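Local coordinates for protein inositol monophosphatase (Zymomonas mobilis, PDB 4N81) that probably hydrolyses phosphate monoesters such as inositol monophosphates, with magnesium as cofactor, at residues T44-G49 with D86-T91; T91-F94 with A99-G102; V19-I24 with I117-I122. All blocks are in the same frame, centred on the assembly; numbering follows the deposited sequence.

Interaction 1: T44-G49 with D86-T91. With SO4 (sulfate ion), chain B.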
# COMPACT_ATOMS: atom_id res chain seq x y z
N THR A 44 -13.07 13.33 6.60
CA THR A 44 -13.82 14.49 6.20
C THR A 44 -13.36 15.73 6.96
O THR A 44 -13.20 16.82 6.36
CB THR A 44 -15.35 14.23 6.45
OG1 THR A 44 -15.76 13.17 5.56
CG2 THR A 44 -16.13 15.47 6.15
N LYS A 45 -13.08 15.58 8.27
CA LYS A 45 -12.57 16.72 9.01
C LYS A 45 -11.22 17.19 8.48
O LYS A 45 -10.99 18.38 8.32
CB LYS A 45 -12.38 16.37 10.50
CG LYS A 45 -13.65 16.09 11.29
CD LYS A 45 -13.38 16.19 12.79
CE LYS A 45 -14.63 15.80 13.62
NZ LYS A 45 -14.90 14.33 13.38
N ALA A 46 -10.35 16.22 8.15
CA ALA A 46 -9.00 16.51 7.70
C ALA A 46 -9.05 17.20 6.34
O ALA A 46 -8.38 18.20 6.12
CB ALA A 46 -8.21 15.17 7.57
N ASP A 47 -9.84 16.64 5.43
CA ASP A 47 -9.96 17.18 4.08
C ASP A 47 -10.53 18.58 4.11
O ASP A 47 -9.97 19.51 3.49
CB ASP A 47 -10.86 16.24 3.23
CG ASP A 47 -11.33 16.88 1.94
OD1 ASP A 47 -12.53 17.19 1.82
OD2 ASP A 47 -10.48 17.15 1.09
N ARG A 48 -11.61 18.78 4.86
CA ARG A 48 -12.18 20.12 4.91
C ARG A 48 -11.26 21.13 5.57
O ARG A 48 -11.15 22.28 5.10
CB ARG A 48 -13.51 20.16 5.70
CG ARG A 48 -14.70 19.32 5.17
CD ARG A 48 -16.00 19.60 6.00
NE ARG A 48 -16.27 21.04 6.18
CZ ARG A 48 -17.11 21.55 7.09
NH1 ARG A 48 -17.76 20.74 7.92
NH2 ARG A 48 -17.29 22.87 7.19
N GLY A 49 -10.63 20.75 6.67
CA GLY A 49 -9.80 21.75 7.34
C GLY A 49 -8.57 22.11 6.47
O GLY A 49 -8.17 23.30 6.40
N ASP A 86 -6.06 18.69 -3.89
CA ASP A 86 -6.70 17.51 -3.35
C ASP A 86 -6.04 17.21 -1.99
O ASP A 86 -4.94 16.63 -1.96
CB ASP A 86 -6.55 16.30 -4.29
CG ASP A 86 -7.54 15.17 -3.92
OD1 ASP A 86 -8.39 15.41 -3.04
OD2 ASP A 86 -7.48 14.07 -4.53
N PRO A 87 -6.65 17.64 -0.87
CA PRO A 87 -5.93 17.48 0.41
C PRO A 87 -5.54 16.02 0.72
O PRO A 87 -4.46 15.77 1.23
CB PRO A 87 -6.99 17.91 1.45
CG PRO A 87 -7.81 19.00 0.68
CD PRO A 87 -7.89 18.47 -0.74
N ILE A 88 -6.42 15.09 0.36
CA ILE A 88 -6.17 13.66 0.58
C ILE A 88 -6.57 12.88 -0.68
O ILE A 88 -7.71 12.49 -0.85
CB ILE A 88 -6.95 13.13 1.82
CG1 ILE A 88 -6.54 13.94 3.08
CG2 ILE A 88 -6.69 11.61 2.03
CD1 ILE A 88 -7.42 13.64 4.31
N ASP A 89 -5.60 12.66 -1.56
CA ASP A 89 -5.83 11.75 -2.66
C ASP A 89 -5.53 10.36 -2.13
O ASP A 89 -4.47 10.13 -1.56
CB ASP A 89 -4.89 12.08 -3.82
CG ASP A 89 -5.15 11.18 -5.01
OD1 ASP A 89 -4.27 10.35 -5.32
OD2 ASP A 89 -6.26 11.29 -5.59
N GLY A 90 -6.46 9.41 -2.35
CA GLY A 90 -6.40 8.11 -1.71
C GLY A 90 -7.23 8.15 -0.43
O GLY A 90 -6.79 7.63 0.63
N THR A 91 -8.42 8.73 -0.54
CA THR A 91 -9.30 8.85 0.61
C THR A 91 -9.59 7.44 1.20
O THR A 91 -9.56 7.23 2.41
CB THR A 91 -10.73 9.32 0.08
OG1 THR A 91 -10.60 10.60 -0.55
CG2 THR A 91 -11.69 9.47 1.24
S SO4 B . -9.97 10.46 -3.82
O1 SO4 B . -10.98 10.86 -2.79
O2 SO4 B . -10.70 10.14 -5.08
O3 SO4 B . -9.11 11.59 -4.14
O4 SO4 B . -9.18 9.24 -3.38
O HOH W 1 -9.32 15.42 -0.20
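Asp47 places its CG anti to the backbone N (chi1 166°), which swings the carboxylate out from the helix against the CG-CD side of the Pro87 ring, while Ile88 keeps CG1 beside its own N (chi1 -58°) and extends CD1 toward the same helical turn. OD2 of Asp47 lies 3.3 Å from CG of Pro87, and the two side chains meet at a slant. The methyl of Ala46 receives the end of the isoleucine, CB to CD1 of Ile88 at 3.7 Å. A water completes the polar half of the contact. It is hydrogen-bonded to Asp47 OD2 at 2.5 Å and to Asp86 OD1 at 3.0 Å, and it accepts a bond from the backbone N of Ile88, so Asp47 reaches the second segment through solvent as well as through carbon. Residues 86-91 spell the DPIDGT signature of the inositol monophosphatase superfamily, in which Asp86, Ile88 and Asp89 are predicted magnesium ligands. A sulfate, probably from the crystallisation liquor, is held by its O4, which accepts from Gly90 N at 2.9 Å and, more nearly straight, from Thr91 N at 3.0 Å. Gly90 is the N-cap of the helix that follows, and a side chain on its backbone would collide with the carbonyl O of Asp89. The sulfate thus sits at a helix N terminus, a place consistent with that of a substrate phosphate. Pro87 also packs on Ala50, Glu51 and Met54 further along helix 42-61, and its O accepts a bond from Thr103 OG1. Backbone bonds from Asp86 to Leu104 and from Asp89 to Gly102 join the signature to strand 102-109, leaving it between that strand and helix 42-61.

Interaction 2: T91-F94 with A99-G102. With SO4 (sulfate ion), chain B.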
# COMPACT_ATOMS: atom_id res chain seq x y z
N THR A 91 -8.42 8.73 -0.54
CA THR A 91 -9.30 8.85 0.61
C THR A 91 -9.59 7.44 1.20
O THR A 91 -9.56 7.23 2.41
CB THR A 91 -10.73 9.32 0.08
OG1 THR A 91 -10.60 10.60 -0.55
CG2 THR A 91 -11.69 9.47 1.24
N ARG A 92 -9.86 6.46 0.36
CA ARG A 92 -10.15 5.13 0.95
C ARG A 92 -8.93 4.50 1.67
O ARG A 92 -9.10 3.89 2.75
CB ARG A 92 -10.68 4.20 -0.16
CG ARG A 92 -11.98 4.78 -0.76
CD ARG A 92 -12.99 3.75 -1.24
NE ARG A 92 -12.66 3.14 -2.52
CZ ARG A 92 -11.90 2.06 -2.68
NH1 ARG A 92 -11.30 1.47 -1.64
NH2 ARG A 92 -11.68 1.58 -3.90
N ALA A 93 -7.74 4.74 1.15
CA ALA A 93 -6.54 4.28 1.82
C ALA A 93 -6.37 4.99 3.14
O ALA A 93 -5.98 4.39 4.14
CB ALA A 93 -5.25 4.54 0.95
N PHE A 94 -6.66 6.28 3.16
CA PHE A 94 -6.55 7.01 4.43
C PHE A 94 -7.54 6.45 5.45
O PHE A 94 -7.21 6.24 6.65
CB PHE A 94 -6.90 8.52 4.20
CG PHE A 94 -6.83 9.35 5.47
CD1 PHE A 94 -7.91 9.36 6.36
CD2 PHE A 94 -5.72 10.10 5.76
CE1 PHE A 94 -7.88 10.10 7.53
CE2 PHE A 94 -5.66 10.88 6.94
CZ PHE A 94 -6.75 10.88 7.82
N ALA A 99 -0.66 4.70 4.79
CA ALA A 99 0.05 5.96 4.49
C ALA A 99 0.48 5.99 3.02
O ALA A 99 1.60 6.42 2.68
CB ALA A 99 1.27 6.10 5.40
N SER A 100 -0.38 5.50 2.14
CA SER A 100 -0.15 5.72 0.70
C SER A 100 -0.86 6.96 0.16
O SER A 100 -0.70 7.29 -1.01
CB SER A 100 -0.64 4.50 -0.09
OG SER A 100 -2.04 4.29 0.21
N PHE A 101 -1.72 7.59 0.96
CA PHE A 101 -2.45 8.76 0.49
C PHE A 101 -1.50 9.93 0.35
O PHE A 101 -0.44 9.92 0.95
CB PHE A 101 -3.61 9.15 1.43
CG PHE A 101 -3.14 9.71 2.73
CD1 PHE A 101 -2.99 11.09 2.89
CD2 PHE A 101 -2.84 8.88 3.79
CE1 PHE A 101 -2.55 11.61 4.10
CE2 PHE A 101 -2.37 9.39 4.98
CZ PHE A 101 -2.23 10.77 5.14
N GLY A 102 -1.88 10.94 -0.46
CA GLY A 102 -1.04 12.16 -0.53
C GLY A 102 -1.86 13.42 -0.75
O GLY A 102 -2.97 13.39 -1.30
S SO4 B . -9.97 10.46 -3.82
O1 SO4 B . -10.98 10.86 -2.79
O2 SO4 B . -10.70 10.14 -5.08
O3 SO4 B . -9.11 11.59 -4.14
O4 SO4 B . -9.18 9.24 -3.38
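Phe94 and Phe101 form a T-shaped (edge-to-face) pair that joins the short helix after the DPIDGT signature to the loop leading into strand 102-109. Phe94 projects its ring from the helix with CG anti to the backbone N (chi1 179°), and CD2 at the ring's edge does the touching. That atom stands 3.4 Å above the plane of the Phe101 ring, over its centre, with CE2 of Phe101 the nearest atom at 3.5 Å. The centroids are 4.9 Å apart and the planes are turned 75° from one another. Phe101 offers this face because its CG sits between the backbone N and the carbonyl carbon (chi1 71°), a position that turns the ring back toward the helix. Ile88 and Ile24 touch both rings, so the pair belongs to the hydrophobic core beneath the predicted magnesium site. Replacing Phe101 by an alanine would remove the face that CD2 of Phe94 meets and is likely to open a gap there, leaving that ring less firmly set although Ile88 and Ile24 still touch it. Arg92, on the same short helix, makes a salt bridge through NH1 with Asp180 of the second subunit. Within the loop, OG of Ser100 rests 3.3 Å from CB of Ala93.

Interaction 3: V19-I24 with I117-I122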
# COMPACT_ATOMS: atom_id res chain seq x y z
N VAL A 19 1.01 23.30 5.26
CA VAL A 19 -0.18 23.66 6.01
C VAL A 19 -1.18 22.49 6.02
O VAL A 19 -1.75 22.09 7.11
CB VAL A 19 -0.76 24.95 5.41
CG1 VAL A 19 -2.19 25.18 5.86
CG2 VAL A 19 0.18 26.16 5.76
N ALA A 20 -1.33 21.89 4.84
CA ALA A 20 -2.23 20.74 4.76
C ALA A 20 -1.73 19.57 5.63
O ALA A 20 -2.54 18.89 6.33
CB ALA A 20 -2.38 20.27 3.28
N ALA A 21 -0.40 19.36 5.64
CA ALA A 21 0.16 18.21 6.35
C ALA A 21 -0.13 18.35 7.83
O ALA A 21 -0.52 17.37 8.50
CB ALA A 21 1.69 18.11 6.16
N ASP A 22 0.11 19.56 8.36
CA ASP A 22 -0.07 19.72 9.80
C ASP A 22 -1.52 19.58 10.19
O ASP A 22 -1.83 19.20 11.31
CB ASP A 22 0.45 21.07 10.30
CG ASP A 22 1.96 21.19 10.15
OD1 ASP A 22 2.48 22.33 10.10
OD2 ASP A 22 2.62 20.13 10.07
N ILE A 23 -2.43 19.93 9.28
CA ILE A 23 -3.84 19.74 9.64
C ILE A 23 -4.29 18.26 9.59
O ILE A 23 -5.04 17.79 10.44
CB ILE A 23 -4.71 20.58 8.72
CG1 ILE A 23 -4.55 22.05 9.11
CG2 ILE A 23 -6.16 20.12 8.75
CD1 ILE A 23 -4.93 23.01 7.98
N ILE A 24 -3.81 17.56 8.56
CA ILE A 24 -4.23 16.18 8.27
C ILE A 24 -3.62 15.16 9.24
O ILE A 24 -4.30 14.25 9.69
CB ILE A 24 -3.81 15.79 6.83
CG1 ILE A 24 -4.62 16.61 5.79
CG2 ILE A 24 -3.96 14.25 6.59
CD1 ILE A 24 -4.03 16.52 4.30
N ILE A 117 2.83 19.02 -6.77
CA ILE A 117 3.46 18.41 -5.60
C ILE A 117 2.58 17.24 -5.17
O ILE A 117 1.31 17.36 -5.17
CB ILE A 117 3.59 19.44 -4.42
CG1 ILE A 117 4.71 20.46 -4.74
CG2 ILE A 117 3.93 18.73 -3.10
CD1 ILE A 117 5.01 21.46 -3.60
N ILE A 118 3.24 16.12 -4.85
CA ILE A 118 2.61 15.05 -4.07
C ILE A 118 3.28 15.08 -2.71
O ILE A 118 4.51 14.97 -2.63
CB ILE A 118 2.89 13.62 -4.63
CG1 ILE A 118 2.28 13.42 -6.06
CG2 ILE A 118 2.30 12.56 -3.68
CD1 ILE A 118 3.00 12.24 -6.87
N ASN A 119 2.50 15.17 -1.63
CA ASN A 119 3.12 15.13 -0.32
C ASN A 119 2.49 14.07 0.55
O ASN A 119 1.28 14.12 0.78
CB ASN A 119 2.99 16.47 0.40
CG ASN A 119 3.79 16.51 1.71
OD1 ASN A 119 5.00 16.39 1.68
ND2 ASN A 119 3.11 16.63 2.85
N GLN A 120 3.31 13.17 1.09
CA GLN A 120 2.81 12.15 2.01
C GLN A 120 3.19 12.69 3.36
O GLN A 120 4.38 12.69 3.73
CB GLN A 120 3.58 10.82 1.72
CG GLN A 120 2.69 9.57 2.01
CD GLN A 120 2.07 9.63 3.40
OE1 GLN A 120 2.78 9.78 4.40
NE2 GLN A 120 0.76 9.52 3.48
N PRO A 121 2.18 13.15 4.14
CA PRO A 121 2.52 13.89 5.36
C PRO A 121 2.87 13.01 6.54
O PRO A 121 3.34 13.54 7.55
CB PRO A 121 1.25 14.70 5.65
CG PRO A 121 0.11 13.83 5.02
CD PRO A 121 0.75 13.28 3.76
N ILE A 122 2.62 11.69 6.45
CA ILE A 122 2.95 10.83 7.59
C ILE A 122 4.43 10.46 7.53
O ILE A 122 5.17 10.62 8.51
CB ILE A 122 2.07 9.52 7.58
CG1 ILE A 122 0.58 9.90 7.46
CG2 ILE A 122 2.34 8.66 8.87
CD1 ILE A 122 0.09 10.96 8.50
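Pro121 turns its ring toward helix 7-24, where CB presses on the methyl of Ala21 and CG faces the branched side chain of Ile24. The CB-to-CB distance between Pro121 and Ala21 is 3.5 Å, tighter than usual for two carbons, and the same proline CB is 3.7 Å from the CA of Ala21. With only a methyl at this point on the helix, the backbones come close. One turn on, CG2 of Ile24 approaches CG of Pro121 more loosely, at 4.4 Å. Asn119, two residues back along the strand, also points at the helix. Its CG lies anti to the backbone N (chi1 -172°), which brings ND2 to 3.9 Å from the methyl of Ala21, while OD1 accepts a bond from Arg126 NE on strand 125-130. The contact joins two layers of the inositol monophosphatase fold, in which helices and sheets alternate: helix 7-24 packs here on the end of strand 112-120, in the middle of the large sheet, and Val19, Ala20 and Ile23 of the same helix touch helix 42-61. As the strand ends, Gln120 bends its side chain back so that OE1 accepts from Ile122 N at 2.8 Å. The donor stands 38° out of the carbonyl plane, and the N-H...O angle of 133° is well short of straight. OE1 takes a second bond from His123 N, so two backbone N-H groups of the turn are gripped by one amide oxygen. On the helix side, Arg25 gives NH1 to the carbonyl O of Pro121 and NH2 to a salt bridge with Asp22 OD2.

How the interactions relate
From the N terminus, helix 7-24 supplies the first half of interaction 3, whose partner arrives only at the end of strand 112-120, closing a loop of 92 residues. The other two contacts nest inside it. Interaction 1 joins helix 42-61 to the signature segment across 36 residues, and interaction 2 starts at its last residue, Thr91, to close a short loop, with four residues between its segments; none cross. Contacts between them weld the set together: CD1 of Ile23 packs on Gly49 O, CD1 of Ile24 on Ile88, and Phe101 lies against Pro121 and Ile122. The two helices and the large sheet thus meet in one core, next to the predicted metal site.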